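Pyridoxamine 5-phosphate-dependent dehydrase (Escherichia coli, PDB 3B8X) removes the C3'-hydroxyl group from GDP-4-keto-6-deoxy-D-mannose by combined pyridoxal-phosphate-dependent transamination and deoxygenation, on the route to the O-antigen sugar L-colitose. Local coordinates at residues 38-43 with 213-218; 58-63 with 249-254; 203-208 with 226-231. The protein carries 1 engineered substitution. One frame throughout, in Å; residues are numbered along the deposited sequence.

Interaction 1. Residues 38-43 with 213-218; sequences QYETQF and CIRAHG. With G4M ([(2R,3S,4R,5R)-5-(2-amino-6-oxo-1,6-dihydro-9H-purin-9-yl)-3,4-dihydroxytetrahydrofuran-2-yl]methyl (2R,3S,4S,5S,6R)-3,4-dihydroxy-5-[({3-hydroxy-2-methyl-5-[(phosphonooxy)methyl]pyridin-4-yl}methyl)amino]-6-methyltetrahydro-2H-pyran-2-yl dihydrogen diphosphate), chain G.
Edge to edge and only 9° from a common plane, the carboxylate of Glu40 and the guanidinium of Arg215 make a buried salt bridge. Arg215 NH1 donates to Glu40 OE2 at 2.6 Å, with an N-H...O angle of 146°; the acceptor stays close to the guanidinium plane and is met nearly in line with its own C-O bond. Beside this direct bond a water closes the second side of the pair: it donates to Glu40 OE1 at 3.0 Å and accepts from Arg215 NH2 at 3.0 Å. The two flat groups are thus held at two points, which should restrain both from turning. At its edge, the imidazole of His217 faces the cofactor phosphate of the bound adduct, with His217 CE1 3.6 Å from OP3 of G4M. That ligand straddles the dimer interface, taking bonds from Phe30 and Arg221 of this chain and from Ser59 and Ser185 of the second subunit.

Glu40 reaches across as an extended chain, while Arg215 starts out straight and then folds at chi3 (57°), which brings its NH1 to the acid. Both charged atoms also bond to the backbone of Met54, on the neighbouring strand 51-55: Met54 N donates to Glu40 OE2 and Arg215 NH1 donates to Met54 O. Each of the two buried charged atoms thus has a second, backbone partner. Helix 34-47 is thereby joined, beside strand 51-55, outermost within this chain in the large mixed sheet, to residues 213-218 at the C-terminal end of helix 205-214, with Leu64 of helix 58-68 packing against Arg215.

Interaction 2. Residues 58-63 with 249-254; sequences GSTANL and YNVRPL. With G4M ([(2R,3S,4R,5R)-5-(2-amino-6-oxo-1,6-dihydro-9H-purin-9-yl)-3,4-dihydroxytetrahydrofuran-2-yl]methyl (2R,3S,4S,5S,6R)-3,4-dihydroxy-5-[({3-hydroxy-2-methyl-5-[(phosphonooxy)methyl]pyridin-4-yl}methyl)amino]-6-methyltetrahydro-2H-pyran-2-yl dihydrogen diphosphate), chain O.
Leu63 sets one methyl over a face of the Tyr249 ring, and one helical turn earlier Thr60 meets Val251; both contacts hang on helix 58-68, whose N terminus grips the cofactor phosphate in the manner of fold-type I, aspartate aminotransferase-like PLP enzymes. From CB, the Leu63 chain leaves with CG anti to the backbone N (chi1 -180°), a course that carries it toward the tyrosine. Leu63 CG comes within 4.1 Å of Tyr249 CZ. There the chain forks: Leu63 CD1 goes to the phenol end, 3.9 Å from Tyr249 OH, and CD2 settles over the middle of the ring, 3.8 Å from its centroid and 11° off the normal, a CH-pi contact. The phenol oxygen itself bonds to Tyr100 OH.

Closer to the phosphate, Thr60 and Val251 meet tip to tip, Thr60 CG2 lying 3.7 Å from Val251 CG1. The threonine's hydroxyl is engaged on its own side by Ser56 OG and Ser57 N. The first turn of the helix holds the ligand's cofactor phosphate: Gly58 N donates to OP2 of G4M at 2.8 Å, and OP1 takes both Ser59 N and Ser59 OG, the latter at 2.5 Å. With the helix end aimed at it, the phosphate's negative charge is probably stabilised further.

Asn250 serves the other active site of the dimer: its ND2 bonds to the phosphate of the second G4M and to Glu196 of the second subunit. Its other amide atom, OD1, closes an Asx turn, taking Arg252 N at 3.1 Å in a nearly straight bond of 171°.

Interaction 3. Residues 203-208 with 226-231; sequences DDEEIY and KNKVTG. With NA (sodium ion), chain N.
Lys228 lays the aliphatic part of its side chain against the start of helix 205-214. Its CG sits 3.7 Å from Glu206 CA, and its CB is 3.8 Å from Glu206 CG, so the two chains touch near their roots. The carboxylate of Glu206 looks to another partner, its OE2 accepting from Lys73 N.

Electrostatics add a looser layer. Farther along, the lysine crosses Glu205 at about a right angle, with Glu205 OE1 3.5 Å from Lys228 CE. A bend at chi4 (113°) leaves Lys228 NZ 4.5 Å from the same OE1, opposite charges near each other but too distant for a salt bridge.

Side-chain-to-backbone hydrogen bonds shape each segment. Asp204 is the N-cap of the helix: its OD1 accepts from Ile207 N at 2.9 Å and more weakly from Glu206 N, while OD2 pairs with Arg76. Across the contact, residues 226-231 make up most of a small beta-hairpin whose strands are 226-227 and 231-232, and Asn227 braces its turn as an Asx motif. Asn227 OD1 takes Thr230 N at 2.6 Å, and also Val229 N, which lies in the carbonyl plane on a lone pair. The amide's other end donates from Asn227 ND2 to Thr230 OG1 at 2.9 Å.

Metal coordination comes one residue before the N-cap. Asp203 OD2 binds a sodium ion at 2.7 Å, and four waters and Thr177 O complete the shell.

In the fold
From the N terminus, the first segment to be met is on helix 34-47, which opens the loop that interaction 1 closes some 170 residues later at 213-218, on the C-terminal end of helix 205-214. Strand 51-55 follows, and helix 58-68 opens interaction 2, which closes only at 249-254, ahead of the long helix 255-286; the two loops therefore cross. Their later segments are themselves joined by backbone, His217 N lying 2.7 Å from Tyr249 O. Interaction 3 is a short local closure, wholly within the span of interaction 2 and crossing that of interaction 1, with which it shares helix 205-214. Interactions 1 and 2 reach the dimer interface, whereas interaction 3 remains at the surface.

Interaction 1. Residues 38-43 with 213-218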
loop_
_atom_site.group_PDB
_atom_site.type_symbol
_atom_site.label_atom_id
_atom_site.label_comp_id
_atom_site.label_asym_id
_atom_site.label_seq_id
_atom_site.Cartn_x
_atom_site.Cartn_y
_atom_site.Cartn_z
ATOM N N GLN B 38 -11.648 -2.963 -16.583
ATOM C CA GLN B 38 -13.014 -2.623 -16.932
ATOM C C GLN B 38 -13.538 -1.572 -15.946
ATOM O O GLN B 38 -14.179 -0.567 -16.310
ATOM C CB GLN B 38 -13.839 -3.884 -16.749
ATOM C CG GLN B 38 -15.161 -3.925 -17.469
ATOM C CD GLN B 38 -15.778 -5.314 -17.389
ATOM O OE1 GLN B 38 -16.899 -5.484 -16.881
ATOM N NE2 GLN B 38 -15.023 -6.328 -17.848
ATOM N N TYR B 39 -13.336 -1.848 -14.667
ATOM C CA TYR B 39 -13.771 -0.893 -13.653
ATOM C C TYR B 39 -13.162 0.517 -13.891
ATOM O O TYR B 39 -13.817 1.546 -13.716
ATOM C CB TYR B 39 -13.232 -1.397 -12.315
ATOM C CG TYR B 39 -13.530 -0.483 -11.171
ATOM C CD1 TYR B 39 -14.811 -0.345 -10.676
ATOM C CD2 TYR B 39 -12.514 0.214 -10.551
ATOM C CE1 TYR B 39 -15.084 0.491 -9.576
ATOM C CE2 TYR B 39 -12.774 1.035 -9.465
ATOM C CZ TYR B 39 -14.050 1.150 -8.958
ATOM O OH TYR B 39 -14.256 1.959 -7.857
ATOM N N GLU B 40 -11.896 0.574 -14.260
ATOM C CA GLU B 40 -11.257 1.874 -14.441
ATOM C C GLU B 40 -11.943 2.590 -15.604
ATOM O O GLU B 40 -12.162 3.803 -15.583
ATOM C CB GLU B 40 -9.757 1.695 -14.692
ATOM C CG GLU B 40 -8.994 1.234 -13.398
ATOM C CD GLU B 40 -7.553 0.716 -13.654
ATOM O OE1 GLU B 40 -7.221 0.434 -14.817
ATOM O OE2 GLU B 40 -6.703 0.604 -12.728
ATOM N N THR B 41 -12.264 1.823 -16.636
ATOM C CA THR B 41 -12.898 2.378 -17.823
ATOM C C THR B 41 -14.243 2.964 -17.411
ATOM O O THR B 41 -14.571 4.116 -17.713
ATOM C CB THR B 41 -13.105 1.260 -18.843
ATOM O OG1 THR B 41 -11.831 0.893 -19.385
ATOM C CG2 THR B 41 -14.061 1.691 -19.953
ATOM N N GLN B 42 -15.003 2.191 -16.644
ATOM C CA GLN B 42 -16.307 2.685 -16.189
ATOM C C GLN B 42 -16.164 3.870 -15.222
ATOM O O GLN B 42 -17.000 4.782 -15.209
ATOM C CB GLN B 42 -17.108 1.538 -15.538
ATOM C CG GLN B 42 -18.498 1.344 -16.060
ATOM C CD GLN B 42 -18.699 1.942 -17.437
ATOM O OE1 GLN B 42 -18.157 1.446 -18.439
ATOM N NE2 GLN B 42 -19.498 3.011 -17.498
ATOM N N PHE B 43 -15.125 3.823 -14.393
ATOM C CA PHE B 43 -14.874 4.837 -13.373
ATOM C C PHE B 43 -14.664 6.159 -14.052
ATOM O O PHE B 43 -15.389 7.096 -13.728
ATOM C CB PHE B 43 -13.715 4.435 -12.465
ATOM C CG PHE B 43 -13.698 5.141 -11.104
ATOM C CD1 PHE B 43 -14.263 4.544 -9.964
ATOM C CD2 PHE B 43 -13.125 6.414 -10.969
ATOM C CE1 PHE B 43 -14.219 5.192 -8.715
ATOM C CE2 PHE B 43 -13.128 7.104 -9.725
ATOM C CZ PHE B 43 -13.643 6.485 -8.611
ATOM N N CYS B 213 2.850 2.862 -13.811
ATOM C CA CYS B 213 4.173 2.332 -13.479
ATOM C C CYS B 213 4.415 2.206 -11.969
ATOM O O CYS B 213 4.871 1.175 -11.483
ATOM C CB CYS B 213 5.222 3.278 -14.083
ATOM S SG CYS B 213 6.969 2.889 -13.699
ATOM N N ILE B 214 4.131 3.282 -11.225
ATOM C CA ILE B 214 4.397 3.266 -9.794
ATOM C C ILE B 214 3.414 2.462 -8.942
ATOM O O ILE B 214 3.695 2.159 -7.755
ATOM C CB ILE B 214 4.672 4.643 -9.251
ATOM C CG1 ILE B 214 3.442 5.541 -9.465
ATOM C CG2 ILE B 214 5.970 5.168 -9.815
ATOM C CD1 ILE B 214 3.598 6.885 -8.725
ATOM N N ARG B 215 2.253 2.145 -9.537
ATOM C CA ARG B 215 1.261 1.337 -8.815
ATOM C C ARG B 215 1.822 -0.051 -8.680
ATOM O O ARG B 215 1.433 -0.795 -7.798
ATOM C CB ARG B 215 -0.018 1.076 -9.633
ATOM C CG ARG B 215 -0.964 0.103 -8.927
ATOM C CD ARG B 215 -2.299 0.090 -9.662
ATOM N NE ARG B 215 -2.150 -0.271 -11.086
ATOM C CZ ARG B 215 -3.152 -0.317 -11.965
ATOM N NH1 ARG B 215 -4.384 0.049 -11.608
ATOM N NH2 ARG B 215 -2.911 -0.689 -13.221
ATOM N N ALA B 216 2.685 -0.439 -9.619
ATOM C CA ALA B 216 3.125 -1.825 -9.591
ATOM C C ALA B 216 4.607 -2.024 -9.823
ATOM O O ALA B 216 5.033 -2.239 -10.954
ATOM C CB ALA B 216 2.343 -2.650 -10.624
ATOM N N HIS B 217 5.363 -1.976 -8.741
ATOM C CA HIS B 217 6.789 -2.244 -8.769
ATOM C C HIS B 217 7.695 -1.316 -9.537
ATOM O O HIS B 217 8.907 -1.547 -9.542
ATOM C CB HIS B 217 7.039 -3.680 -9.257
ATOM C CG HIS B 217 6.221 -4.706 -8.542
ATOM N ND1 HIS B 217 6.491 -5.076 -7.238
ATOM C CD2 HIS B 217 5.168 -5.466 -8.949
ATOM C CE1 HIS B 217 5.648 -6.030 -6.881
ATOM N NE2 HIS B 217 4.829 -6.281 -7.893
ATOM N N GLY B 218 7.146 -0.302 -10.190
ATOM C CA GLY B 218 7.956 0.620 -10.964
ATOM C C GLY B 218 8.422 -0.020 -12.265
ATOM O O GLY B 218 9.371 0.413 -12.885
HETATM O OP3 G4M G . 5.252 -9.179 -5.091
HETATM P PL G4M G . 5.186 -8.672 -3.573
HETATM O OP1 G4M G . 4.772 -7.156 -3.489
HETATM O OP2 G4M G . 4.205 -9.563 -2.667
HETATM O OP4 G4M G . 6.606 -8.886 -2.851
HETATM C C5B G4M G . 7.578 -7.989 -3.350
HETATM C C5L G4M G . 8.969 -8.624 -3.257
HETATM C C6L G4M G . 9.914 -8.120 -2.372
HETATM N N1L G4M G . 11.154 -8.623 -2.266
HETATM C C2L G4M G . 11.586 -9.556 -3.092
HETATM C C2A G4M G . 13.042 -9.993 -2.963
HETATM C C3L G4M G . 10.707 -10.120 -4.045
HETATM O O3L G4M G . 11.137 -11.070 -4.911
HETATM C C4L G4M G . 9.367 -9.647 -4.128
HETATM C C4A G4M G . 8.485 -10.132 -5.104
HETATM N N4A G4M G . 8.891 -11.083 -5.938
HETATM C C4G G4M G . 7.999 -11.690 -6.807
HETATM C C5G G4M G . 8.642 -11.965 -8.170
HETATM C C6G G4M G . 9.920 -12.776 -7.958
HETATM O O5G G4M G . 7.725 -12.750 -8.932
HETATM C C3G G4M G . 6.711 -10.874 -6.994
HETATM O O3G G4M G . 5.618 -11.594 -6.396
HETATM C C2G G4M G . 6.463 -10.618 -8.502
HETATM O O2G G4M G . 5.163 -10.028 -8.707
HETATM C C1G G4M G . 6.632 -11.908 -9.355
HETATM O O1G G4M G . 6.858 -11.561 -10.733
HETATM P P2 G4M G . 5.926 -12.608 -11.492
HETATM O O3P G4M G . 6.271 -14.129 -11.086
HETATM O O4P G4M G . 6.238 -12.433 -13.053
HETATM O OPP G4M G . 4.392 -12.270 -11.107
HETATM P P G4M G . 3.423 -12.656 -12.349
HETATM O O1P G4M G . 4.161 -12.712 -13.782
HETATM O O2P G4M G . 2.302 -11.500 -12.417
HETATM O "O5'" G4M G . 2.642 -14.056 -12.054
HETATM C "C5'" G4M G . 3.531 -15.171 -12.106
HETATM C "C4'" G4M G . 2.878 -16.325 -12.879
HETATM O "O4'" G4M G . 1.674 -16.806 -12.212
HETATM C "C3'" G4M G . 2.444 -15.853 -14.300
HETATM O "O3'" G4M G . 2.601 -16.891 -15.271
HETATM C "C2'" G4M G . 0.963 -15.461 -14.097
HETATM O "O2'" G4M G . 0.198 -15.731 -15.281
HETATM C "C1'" G4M G . 0.520 -16.429 -12.990
HETATM N N9 G4M G . -0.498 -15.804 -12.148
HETATM C C8 G4M G . -0.333 -14.686 -11.382
HETATM N N7 G4M G . -1.463 -14.442 -10.767
HETATM C C4 G4M G . -1.764 -16.262 -12.004
HETATM C C5 G4M G . -2.386 -15.389 -11.109
HETATM C C6 G4M G . -3.730 -15.649 -10.754
HETATM O O6 G4M G . -4.322 -14.952 -9.957
HETATM N N3 G4M G . -2.431 -17.291 -12.506
HETATM C C2 G4M G . -3.680 -17.514 -12.177
HETATM N N1 G4M G . -4.342 -16.715 -11.302
HETATM N N2 G4M G . -4.329 -18.594 -12.710
HETATM O O HOH W 1 -5.197 -1.780 -14.889
#

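Interaction 2. Residues 58-63 with 249-254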
loop_
_atom_site.group_PDB
_atom_site.type_symbol
_atom_site.label_atom_id
_atom_site.label_comp_id
_atom_site.label_asym_id
_atom_site.label_seq_id
_atom_site.Cartn_x
_atom_site.Cartn_y
_atom_site.Cartn_z
ATOM N N GLY B 58 -7.911 4.447 -0.732
ATOM C CA GLY B 58 -7.886 5.879 -1.006
ATOM C C GLY B 58 -6.568 6.453 -0.430
ATOM O O GLY B 58 -6.069 7.464 -0.911
ATOM N N SER B 59 -5.999 5.810 0.591
ATOM C CA SER B 59 -4.716 6.280 1.142
ATOM C C SER B 59 -3.575 6.057 0.144
ATOM O O SER B 59 -2.743 6.930 -0.054
ATOM C CB SER B 59 -4.374 5.596 2.486
ATOM O OG SER B 59 -5.378 5.816 3.473
ATOM N N THR B 60 -3.516 4.869 -0.472
ATOM C CA THR B 60 -2.499 4.637 -1.469
ATOM C C THR B 60 -2.846 5.438 -2.729
ATOM O O THR B 60 -1.992 5.707 -3.576
ATOM C CB THR B 60 -2.306 3.102 -1.721
ATOM O OG1 THR B 60 -3.524 2.497 -2.184
ATOM C CG2 THR B 60 -1.812 2.434 -0.474
ATOM N N ALA B 61 -4.085 5.875 -2.882
ATOM C CA ALA B 61 -4.322 6.716 -4.074
ATOM C C ALA B 61 -3.690 8.123 -3.874
ATOM O O ALA B 61 -2.997 8.689 -4.749
ATOM C CB ALA B 61 -5.865 6.809 -4.360
ATOM N N ASN B 62 -3.822 8.642 -2.664
ATOM C CA ASN B 62 -3.199 9.906 -2.338
ATOM C C ASN B 62 -1.683 9.746 -2.392
ATOM O O ASN B 62 -0.983 10.673 -2.810
ATOM C CB ASN B 62 -3.568 10.313 -0.903
ATOM C CG ASN B 62 -4.901 10.984 -0.791
ATOM O OD1 ASN B 62 -5.513 11.348 -1.788
ATOM N ND2 ASN B 62 -5.366 11.177 0.451
ATOM N N LEU B 63 -1.164 8.590 -1.946
ATOM C CA LEU B 63 0.280 8.414 -1.967
ATOM C C LEU B 63 0.807 8.543 -3.400
ATOM O O LEU B 63 1.751 9.296 -3.675
ATOM C CB LEU B 63 0.703 7.089 -1.336
ATOM C CG LEU B 63 2.191 6.744 -1.264
ATOM C CD1 LEU B 63 2.970 7.559 -0.282
ATOM C CD2 LEU B 63 2.248 5.277 -0.907
ATOM N N TYR B 249 5.696 1.466 -5.898
ATOM C CA TYR B 249 5.230 0.597 -4.811
ATOM C C TYR B 249 4.513 -0.551 -5.449
ATOM O O TYR B 249 4.371 -0.625 -6.658
ATOM C CB TYR B 249 4.127 1.382 -4.026
ATOM C CG TYR B 249 4.643 2.665 -3.382
ATOM C CD1 TYR B 249 4.603 3.897 -4.071
ATOM C CD2 TYR B 249 5.236 2.636 -2.111
ATOM C CE1 TYR B 249 5.175 5.062 -3.488
ATOM C CE2 TYR B 249 5.841 3.796 -1.533
ATOM C CZ TYR B 249 5.778 5.026 -2.216
ATOM O OH TYR B 249 6.312 6.192 -1.640
ATOM N N ASN B 250 4.039 -1.455 -4.614
ATOM C CA ASN B 250 3.069 -2.413 -5.111
ATOM C C ASN B 250 1.824 -2.030 -4.290
ATOM O O ASN B 250 1.743 -2.341 -3.085
ATOM C CB ASN B 250 3.400 -3.863 -4.809
ATOM C CG ASN B 250 2.195 -4.789 -5.023
ATOM O OD1 ASN B 250 1.095 -4.313 -5.325
ATOM N ND2 ASN B 250 2.387 -6.114 -4.844
ATOM N N VAL B 251 0.900 -1.288 -4.903
ATOM C CA VAL B 251 -0.388 -0.935 -4.287
ATOM C C VAL B 251 -1.537 -1.341 -5.216
ATOM O O VAL B 251 -2.529 -0.647 -5.382
ATOM C CB VAL B 251 -0.496 0.547 -3.898
ATOM C CG1 VAL B 251 0.583 0.840 -2.822
ATOM C CG2 VAL B 251 -0.297 1.408 -5.139
ATOM N N ARG B 252 -1.356 -2.471 -5.872
ATOM C CA ARG B 252 -2.366 -2.956 -6.768
ATOM C C ARG B 252 -3.611 -3.367 -5.964
ATOM O O ARG B 252 -3.489 -3.775 -4.806
ATOM C CB ARG B 252 -1.806 -4.194 -7.491
ATOM C CG ARG B 252 -0.700 -3.922 -8.483
ATOM C CD ARG B 252 -0.370 -5.215 -9.187
ATOM N NE ARG B 252 0.119 -6.287 -8.322
ATOM C CZ ARG B 252 1.019 -7.191 -8.701
ATOM N NH1 ARG B 252 1.509 -7.160 -9.940
ATOM N NH2 ARG B 252 1.424 -8.133 -7.849
ATOM N N PRO B 253 -4.806 -3.238 -6.554
ATOM C CA PRO B 253 -6.010 -3.678 -5.862
ATOM C C PRO B 253 -6.171 -5.124 -6.288
ATOM O O PRO B 253 -5.519 -5.571 -7.229
ATOM C CB PRO B 253 -7.154 -2.882 -6.556
ATOM C CG PRO B 253 -6.597 -2.458 -7.924
ATOM C CD PRO B 253 -5.091 -2.655 -7.886
ATOM N N LEU B 254 -7.129 -5.820 -5.684
ATOM C CA LEU B 254 -7.392 -7.217 -6.050
ATOM C C LEU B 254 -8.378 -7.283 -7.206
ATOM O O LEU B 254 -9.212 -6.392 -7.362
ATOM C CB LEU B 254 -7.963 -7.967 -4.860
ATOM C CG LEU B 254 -6.906 -8.169 -3.764
ATOM C CD1 LEU B 254 -7.523 -8.835 -2.568
ATOM C CD2 LEU B 254 -5.737 -8.945 -4.309
HETATM O OP3 G4M O . -9.772 4.637 3.980
HETATM P PL G4M O . -8.990 4.909 2.628
HETATM O OP1 G4M O . -7.419 4.511 2.717
HETATM O OP2 G4M O . -9.681 4.065 1.448
HETATM O OP4 G4M O . -9.188 6.472 2.212
HETATM C C5B G4M O . -8.358 7.243 3.033
HETATM C C5L G4M O . -8.921 8.613 3.063
HETATM C C6L G4M O . -8.293 9.619 2.342
HETATM N N1L G4M O . -8.747 10.849 2.409
HETATM C C2L G4M O . -9.789 11.199 3.131
HETATM C C2A G4M O . -10.217 12.646 3.202
HETATM C C3L G4M O . -10.517 10.260 3.856
HETATM O O3L G4M O . -11.535 10.694 4.631
HETATM C C4L G4M O . -10.082 8.898 3.795
HETATM C C4A G4M O . -10.733 7.881 4.507
HETATM N N4A G4M O . -11.706 8.186 5.312
HETATM C C4G G4M O . -12.428 7.140 5.944
HETATM C C5G G4M O . -12.912 7.547 7.316
HETATM C C6G G4M O . -13.633 8.894 7.257
HETATM O O5G G4M O . -13.886 6.544 7.588
HETATM C C3G G4M O . -11.564 5.882 6.131
HETATM O O3G G4M O . -11.977 4.929 5.159
HETATM C C2G G4M O . -11.820 5.278 7.543
HETATM O O2G G4M O . -11.345 3.932 7.640
HETATM C C1G G4M O . -13.296 5.281 7.866
HETATM O O1G G4M O . -13.379 5.183 9.281
HETATM P P2 G4M O . -14.539 4.308 9.929
HETATM O O3P G4M O . -15.957 4.680 9.246
HETATM O O4P G4M O . -14.674 4.756 11.482
HETATM O OPP G4M O . -14.047 2.797 9.653
HETATM P P G4M O . -14.894 1.693 10.457
HETATM O O1P G4M O . -15.060 1.828 12.060
HETATM O O2P G4M O . -14.026 0.401 10.121
HETATM O "O5'" G4M O . -16.232 1.386 9.673
HETATM C "C5'" G4M O . -17.290 2.203 10.128
HETATM C "C4'" G4M O . -18.466 1.289 10.434
HETATM O "O4'" G4M O . -18.579 0.275 9.391
HETATM C "C3'" G4M O . -18.215 0.525 11.755
HETATM O "O3'" G4M O . -19.489 0.317 12.346
HETATM C "C2'" G4M O . -17.573 -0.798 11.283
HETATM O "O2'" G4M O . -17.905 -1.828 12.221
HETATM C "C1'" G4M O . -18.350 -1.020 9.992
HETATM N N9 G4M O . -17.619 -1.891 9.066
HETATM C C8 G4M O . -16.443 -1.593 8.455
HETATM N N7 G4M O . -16.127 -2.602 7.667
HETATM C C4 G4M O . -18.054 -3.116 8.626
HETATM C C5 G4M O . -17.083 -3.586 7.711
HETATM C C6 G4M O . -17.287 -4.860 7.069
HETATM O O6 G4M O . -16.507 -5.339 6.260
HETATM N N3 G4M O . -19.128 -3.863 8.898
HETATM C C2 G4M O . -19.289 -5.040 8.315
HETATM N N1 G4M O . -18.396 -5.552 7.408
HETATM N N2 G4M O . -20.383 -5.786 8.624
#

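Interaction 3. Residues 203-208 with 226-231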
loop_
_atom_site.group_PDB
_atom_site.type_symbol
_atom_site.label_atom_id
_atom_site.label_comp_id
_atom_site.label_asym_id
_atom_site.label_seq_id
_atom_site.Cartn_x
_atom_site.Cartn_y
_atom_site.Cartn_z
ATOM N N ASP B 203 -6.679 13.643 -16.425
ATOM C CA ASP B 203 -6.934 13.820 -17.850
ATOM C C ASP B 203 -5.568 13.813 -18.513
ATOM O O ASP B 203 -5.460 13.760 -19.725
ATOM C CB ASP B 203 -7.648 15.137 -18.115
ATOM C CG ASP B 203 -9.098 15.083 -17.761
ATOM O OD1 ASP B 203 -9.723 13.981 -17.731
ATOM O OD2 ASP B 203 -9.613 16.190 -17.529
ATOM N N ASP B 204 -4.531 13.853 -17.683
ATOM C CA ASP B 204 -3.157 13.850 -18.130
ATOM C C ASP B 204 -2.602 12.466 -18.465
ATOM O O ASP B 204 -2.426 11.617 -17.589
ATOM C CB ASP B 204 -2.295 14.540 -17.073
ATOM C CG ASP B 204 -0.926 14.923 -17.605
ATOM O OD1 ASP B 204 -0.093 14.012 -17.886
ATOM O OD2 ASP B 204 -0.692 16.139 -17.789
ATOM N N GLU B 205 -2.285 12.263 -19.738
ATOM C CA GLU B 205 -1.729 10.998 -20.196
ATOM C C GLU B 205 -0.382 10.651 -19.583
ATOM O O GLU B 205 -0.131 9.465 -19.369
ATOM C CB GLU B 205 -1.656 10.936 -21.720
ATOM C CG GLU B 205 -1.063 9.627 -22.249
ATOM C CD GLU B 205 -1.145 9.532 -23.777
ATOM O OE1 GLU B 205 -0.976 10.592 -24.414
ATOM O OE2 GLU B 205 -1.366 8.416 -24.306
ATOM N N GLU B 206 0.480 11.647 -19.311
ATOM C CA GLU B 206 1.794 11.373 -18.674
ATOM C C GLU B 206 1.625 10.906 -17.228
ATOM O O GLU B 206 2.248 9.925 -16.786
ATOM C CB GLU B 206 2.773 12.557 -18.671
ATOM C CG GLU B 206 4.188 12.148 -18.175
ATOM C CD GLU B 206 5.108 13.339 -17.929
ATOM O OE1 GLU B 206 4.562 14.455 -17.867
ATOM O OE2 GLU B 206 6.339 13.166 -17.725
ATOM N N ILE B 207 0.797 11.648 -16.501
ATOM C CA ILE B 207 0.488 11.303 -15.125
ATOM C C ILE B 207 -0.116 9.897 -15.090
ATOM O O ILE B 207 0.248 9.091 -14.245
ATOM C CB ILE B 207 -0.495 12.308 -14.538
ATOM C CG1 ILE B 207 0.195 13.656 -14.368
ATOM C CG2 ILE B 207 -0.960 11.865 -13.183
ATOM C CD1 ILE B 207 1.126 13.734 -13.183
ATOM N N TYR B 208 -1.082 9.634 -15.970
ATOM C CA TYR B 208 -1.722 8.320 -16.127
ATOM C C TYR B 208 -0.665 7.218 -16.278
ATOM O O TYR B 208 -0.605 6.253 -15.529
ATOM C CB TYR B 208 -2.552 8.343 -17.404
ATOM C CG TYR B 208 -3.226 7.025 -17.682
ATOM C CD1 TYR B 208 -3.846 6.321 -16.649
ATOM C CD2 TYR B 208 -3.253 6.464 -18.957
ATOM C CE1 TYR B 208 -4.484 5.096 -16.851
ATOM C CE2 TYR B 208 -3.870 5.207 -19.171
ATOM C CZ TYR B 208 -4.507 4.552 -18.126
ATOM O OH TYR B 208 -5.165 3.359 -18.310
ATOM N N LYS B 226 4.113 2.277 -26.541
ATOM C CA LYS B 226 4.541 3.652 -26.634
ATOM C C LYS B 226 3.932 4.255 -25.376
ATOM O O LYS B 226 2.727 4.143 -25.169
ATOM C CB LYS B 226 3.913 4.335 -27.862
ATOM C CG LYS B 226 3.620 3.424 -29.042
ATOM C CD LYS B 226 3.805 4.161 -30.368
ATOM C CE LYS B 226 2.893 3.598 -31.453
ATOM N NZ LYS B 226 2.623 4.593 -32.534
ATOM N N ASN B 227 4.738 4.866 -24.521
ATOM C CA ASN B 227 4.183 5.415 -23.283
ATOM C C ASN B 227 5.038 6.585 -22.889
ATOM O O ASN B 227 6.175 6.691 -23.319
ATOM C CB ASN B 227 4.222 4.365 -22.160
ATOM C CG ASN B 227 5.627 3.995 -21.784
ATOM O OD1 ASN B 227 6.309 4.732 -21.059
ATOM N ND2 ASN B 227 6.130 2.935 -22.414
ATOM N N LYS B 228 4.498 7.449 -22.045
ATOM C CA LYS B 228 5.231 8.639 -21.626
ATOM C C LYS B 228 6.362 8.405 -20.663
ATOM O O LYS B 228 7.071 9.356 -20.295
ATOM C CB LYS B 228 4.239 9.591 -20.956
ATOM C CG LYS B 228 3.251 10.280 -21.916
ATOM C CD LYS B 228 3.161 9.631 -23.287
ATOM C CE LYS B 228 2.508 10.580 -24.291
ATOM N NZ LYS B 228 3.451 11.031 -25.357
ATOM N N VAL B 229 6.512 7.180 -20.177
ATOM C CA VAL B 229 7.531 6.993 -19.160
ATOM C C VAL B 229 8.819 6.538 -19.778
ATOM O O VAL B 229 9.892 7.018 -19.425
ATOM C CB VAL B 229 7.126 5.942 -18.025
ATOM C CG1 VAL B 229 8.242 5.845 -16.996
ATOM C CG2 VAL B 229 5.791 6.372 -17.340
ATOM N N THR B 230 8.721 5.552 -20.651
ATOM C CA THR B 230 9.936 5.022 -21.233
ATOM C C THR B 230 9.930 5.279 -22.734
ATOM O O THR B 230 10.859 4.899 -23.444
ATOM C CB THR B 230 10.012 3.513 -21.004
ATOM O OG1 THR B 230 9.017 2.899 -21.828
ATOM C CG2 THR B 230 9.749 3.183 -19.523
ATOM N N GLY B 231 8.899 5.969 -23.210
ATOM C CA GLY B 231 8.870 6.319 -24.609
ATOM C C GLY B 231 8.438 5.146 -25.440
ATOM O O GLY B 231 7.277 5.063 -25.859
HETATM NA NA NA N . -10.543 17.137 -15.225
HETATM O O HOH W 2 -8.297 18.043 -14.543
HETATM O O HOH W 3 -10.546 19.524 -16.023
HETATM O O HOH W 4 -9.895 14.697 -14.210
HETATM O O HOH W 5 -12.768 16.255 -16.306
#